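PDB 4FMV: glucuronoarabinoxylan endo-1,4-beta-xylanase from Clostridium papyrosolvens, which probably hydrolyses internal beta-1,4 linkages of plant cell-wall xylan, as a family 30 glycoside hydrolase with a (beta/alpha)8-barrel catalytic domain. Local coordinates for residues A73-A85 with M128-V140. Residues are numbered along the deposited sequence; the frame is centred on the assembly and turned at random.
Sequences AKKASAKGAIVFA and MKDNGVDLYAISV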
# COMPACT_ATOMS: atom_id res chain seq x y z
N ALA A 73 -3.60 -0.97 -15.66
CA ALA A 73 -2.21 -1.35 -15.49
C ALA A 73 -1.30 -0.60 -16.45
O ALA A 73 -0.24 -0.10 -16.06
CB ALA A 73 -2.05 -2.87 -15.69
N LYS A 74 -1.70 -0.51 -17.73
CA LYS A 74 -0.86 0.20 -18.70
C LYS A 74 -0.71 1.68 -18.37
O LYS A 74 0.36 2.25 -18.57
CB LYS A 74 -1.39 0.02 -20.13
CG LYS A 74 -1.22 -1.40 -20.71
CD LYS A 74 -1.71 -1.43 -22.16
CE LYS A 74 -1.46 -2.76 -22.85
NZ LYS A 74 -1.78 -2.69 -24.35
N LYS A 75 -1.78 2.31 -17.88
CA LYS A 75 -1.68 3.73 -17.52
C LYS A 75 -0.76 3.96 -16.32
O LYS A 75 0.06 4.90 -16.31
CB LYS A 75 -3.07 4.34 -17.29
CG LYS A 75 -3.89 4.49 -18.58
CD LYS A 75 -5.27 4.99 -18.29
CE LYS A 75 -6.13 5.05 -19.58
NZ LYS A 75 -6.37 3.71 -20.15
N ALA A 76 -0.89 3.11 -15.31
CA ALA A 76 -0.03 3.20 -14.13
C ALA A 76 1.43 2.96 -14.52
O ALA A 76 2.31 3.72 -14.12
CB ALA A 76 -0.48 2.21 -13.03
N SER A 77 1.68 1.94 -15.34
CA SER A 77 3.03 1.58 -15.73
C SER A 77 3.72 2.69 -16.52
O SER A 77 4.93 2.87 -16.40
CB SER A 77 3.04 0.31 -16.59
OG SER A 77 2.57 -0.80 -15.85
N ALA A 78 2.96 3.39 -17.36
CA ALA A 78 3.54 4.42 -18.20
C ALA A 78 4.02 5.58 -17.33
O ALA A 78 4.81 6.42 -17.78
CB ALA A 78 2.49 4.92 -19.24
N LYS A 79 3.49 5.64 -16.11
CA LYS A 79 3.86 6.67 -15.12
C LYS A 79 4.93 6.17 -14.15
O LYS A 79 5.21 6.82 -13.14
CB LYS A 79 2.64 7.17 -14.34
CG LYS A 79 1.64 7.98 -15.17
CD LYS A 79 2.30 9.22 -15.75
CE LYS A 79 1.29 10.10 -16.48
NZ LYS A 79 1.10 9.65 -17.87
N GLY A 80 5.44 4.98 -14.40
CA GLY A 80 6.48 4.43 -13.55
C GLY A 80 6.00 3.66 -12.32
O GLY A 80 6.82 3.28 -11.48
N ALA A 81 4.70 3.41 -12.20
CA ALA A 81 4.21 2.61 -11.07
C ALA A 81 4.41 1.13 -11.31
O ALA A 81 4.45 0.69 -12.46
CB ALA A 81 2.72 2.87 -10.80
N ILE A 82 4.52 0.35 -10.24
CA ILE A 82 4.48 -1.09 -10.41
C ILE A 82 3.03 -1.49 -10.24
O ILE A 82 2.22 -0.68 -9.78
CB ILE A 82 5.34 -1.82 -9.36
CG1 ILE A 82 4.85 -1.49 -7.94
CG2 ILE A 82 6.83 -1.49 -9.55
CD1 ILE A 82 5.68 -2.13 -6.82
N VAL A 83 2.72 -2.76 -10.49
CA VAL A 83 1.32 -3.21 -10.52
C VAL A 83 1.23 -4.57 -9.87
O VAL A 83 2.02 -5.46 -10.19
CB VAL A 83 0.79 -3.35 -11.98
CG1 VAL A 83 -0.67 -3.73 -11.98
CG2 VAL A 83 1.01 -2.07 -12.77
N PHE A 84 0.27 -4.75 -8.97
CA PHE A 84 -0.01 -6.08 -8.44
C PHE A 84 -1.50 -6.36 -8.50
O PHE A 84 -2.29 -5.46 -8.80
CB PHE A 84 0.56 -6.29 -7.03
CG PHE A 84 -0.20 -5.57 -5.92
CD1 PHE A 84 -0.05 -4.20 -5.72
CD2 PHE A 84 -1.01 -6.28 -5.05
CE1 PHE A 84 -0.70 -3.56 -4.67
CE2 PHE A 84 -1.66 -5.66 -3.99
CZ PHE A 84 -1.52 -4.29 -3.81
N ALA A 85 -1.88 -7.62 -8.28
CA ALA A 85 -3.27 -8.06 -8.44
C ALA A 85 -3.71 -8.94 -7.28
O ALA A 85 -2.94 -9.80 -6.84
CB ALA A 85 -3.42 -8.82 -9.77
N MET A 128 -1.15 -10.44 -18.65
CA MET A 128 -0.50 -9.15 -18.43
C MET A 128 0.85 -9.07 -19.15
O MET A 128 1.17 -8.07 -19.83
CB MET A 128 -0.35 -8.89 -16.93
CG MET A 128 -1.67 -8.66 -16.23
SD MET A 128 -2.39 -7.08 -16.67
CE MET A 128 -4.10 -7.35 -16.21
N LYS A 129 1.66 -10.12 -19.00
CA LYS A 129 2.97 -10.15 -19.65
C LYS A 129 2.90 -10.05 -21.18
O LYS A 129 3.71 -9.35 -21.80
CB LYS A 129 3.73 -11.42 -19.27
CG LYS A 129 5.09 -11.54 -19.94
CD LYS A 129 5.86 -12.74 -19.41
CE LYS A 129 7.26 -12.83 -20.02
NZ LYS A 129 8.04 -11.59 -19.75
N ASP A 130 1.96 -10.76 -21.78
CA ASP A 130 1.84 -10.79 -23.24
C ASP A 130 1.39 -9.43 -23.75
O ASP A 130 1.56 -9.08 -24.93
CB ASP A 130 0.82 -11.86 -23.66
CG ASP A 130 1.33 -13.27 -23.47
OD1 ASP A 130 2.55 -13.45 -23.24
OD2 ASP A 130 0.52 -14.22 -23.57
N ASN A 131 0.73 -8.69 -22.88
CA ASN A 131 0.25 -7.34 -23.16
C ASN A 131 1.14 -6.20 -22.69
O ASN A 131 0.70 -5.06 -22.64
CB ASN A 131 -1.22 -7.18 -22.78
CG ASN A 131 -2.12 -7.95 -23.72
OD1 ASN A 131 -2.49 -7.45 -24.78
ND2 ASN A 131 -2.42 -9.19 -23.37
N GLY A 132 2.34 -6.53 -22.22
CA GLY A 132 3.34 -5.51 -21.94
C GLY A 132 3.43 -5.05 -20.50
O GLY A 132 4.18 -4.12 -20.19
N VAL A 133 2.68 -5.68 -19.61
CA VAL A 133 2.75 -5.32 -18.19
C VAL A 133 3.39 -6.48 -17.44
O VAL A 133 2.86 -7.60 -17.43
CB VAL A 133 1.33 -5.02 -17.63
CG1 VAL A 133 1.34 -4.87 -16.09
CG2 VAL A 133 0.75 -3.78 -18.30
N ASP A 134 4.54 -6.26 -16.81
CA ASP A 134 5.10 -7.33 -16.01
C ASP A 134 4.60 -7.12 -14.58
O ASP A 134 5.05 -6.20 -13.87
CB ASP A 134 6.64 -7.30 -16.07
CG ASP A 134 7.20 -7.69 -17.45
OD1 ASP A 134 6.52 -8.44 -18.19
OD2 ASP A 134 8.32 -7.25 -17.81
N LEU A 135 3.68 -7.98 -14.15
CA LEU A 135 3.09 -7.83 -12.82
C LEU A 135 4.16 -7.94 -11.77
O LEU A 135 4.97 -8.87 -11.81
CB LEU A 135 2.08 -8.94 -12.54
CG LEU A 135 0.62 -8.79 -12.91
CD1 LEU A 135 -0.14 -9.94 -12.21
CD2 LEU A 135 0.08 -7.42 -12.53
N TYR A 136 4.15 -7.02 -10.80
CA TYR A 136 5.14 -7.07 -9.73
C TYR A 136 4.90 -8.27 -8.81
O TYR A 136 5.84 -8.95 -8.42
CB TYR A 136 5.15 -5.76 -8.91
CG TYR A 136 6.35 -5.66 -7.99
CD1 TYR A 136 7.53 -5.12 -8.44
CD2 TYR A 136 6.29 -6.15 -6.69
CE1 TYR A 136 8.64 -5.04 -7.62
CE2 TYR A 136 7.39 -6.08 -5.86
CZ TYR A 136 8.56 -5.52 -6.33
OH TYR A 136 9.65 -5.45 -5.52
N ALA A 137 3.64 -8.50 -8.45
CA ALA A 137 3.27 -9.59 -7.56
C ALA A 137 1.81 -9.95 -7.76
O ALA A 137 1.02 -9.15 -8.28
CB ALA A 137 3.51 -9.19 -6.08
N ILE A 138 1.44 -11.16 -7.35
CA ILE A 138 0.05 -11.59 -7.40
C ILE A 138 -0.32 -12.25 -6.07
O ILE A 138 0.49 -13.00 -5.52
CB ILE A 138 -0.20 -12.53 -8.60
CG1 ILE A 138 -1.71 -12.70 -8.85
CG2 ILE A 138 0.54 -13.88 -8.42
CD1 ILE A 138 -2.04 -13.22 -10.27
N SER A 139 -1.52 -11.94 -5.57
CA SER A 139 -1.96 -12.35 -4.24
C SER A 139 -2.81 -13.61 -4.31
O SER A 139 -3.56 -13.79 -5.27
CB SER A 139 -2.74 -11.20 -3.56
OG SER A 139 -3.19 -11.52 -2.24
N VAL A 140 -2.66 -14.48 -3.32
CA VAL A 140 -3.43 -15.73 -3.26
C VAL A 140 -4.90 -15.41 -2.98
O VAL A 140 -5.79 -15.96 -3.62
CB VAL A 140 -2.87 -16.70 -2.16
CG1 VAL A 140 -3.74 -17.98 -2.05
CG2 VAL A 140 -1.40 -17.05 -2.44
O HOH W 1 4.65 -4.13 -12.42
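Strands 82-85 and 137-139 run parallel, their axes 22° apart, and three backbone bonds join the two segments here: Y136 N to V83 O (2.7 Å), A85 N to A137 O (3.3 Å), and S139 N to A85 O (2.9 Å). Where the chains diverge before the first bond, a water bridges V83 N and D134 O. I82 lies across Y136 and sets CD1 over one face of the ring, 3.9 Å from its centroid, a CH-pi contact; the tyrosine ring also makes a cation-pi contact with R172. One residue earlier, L135 CD2 packs on V83 CG1 at 3.8 Å, and its CD1 touches A85 CB at 4.2 Å. Strands 82-86 and 137-139 are neighbours in the (beta/alpha)8 barrel, and the helices before them, 67-78 and 114-130, both end in Schellman motifs, with G80 and G132 as the C-prime residues. V133, just past the second turn, packs against helix 67-78: CG1 stands anti to its backbone N (chi1 170°), and both methyls touch A73 CB from one side, CG2 at 3.9 Å. CG2 also meets K74 CG, beyond which the extended lysine chain brings CE to 3.2 Å from N131 O. Inside the barrel, F84 meets W229 edge-to-face, and S139 OG hydrogen-bonds E177.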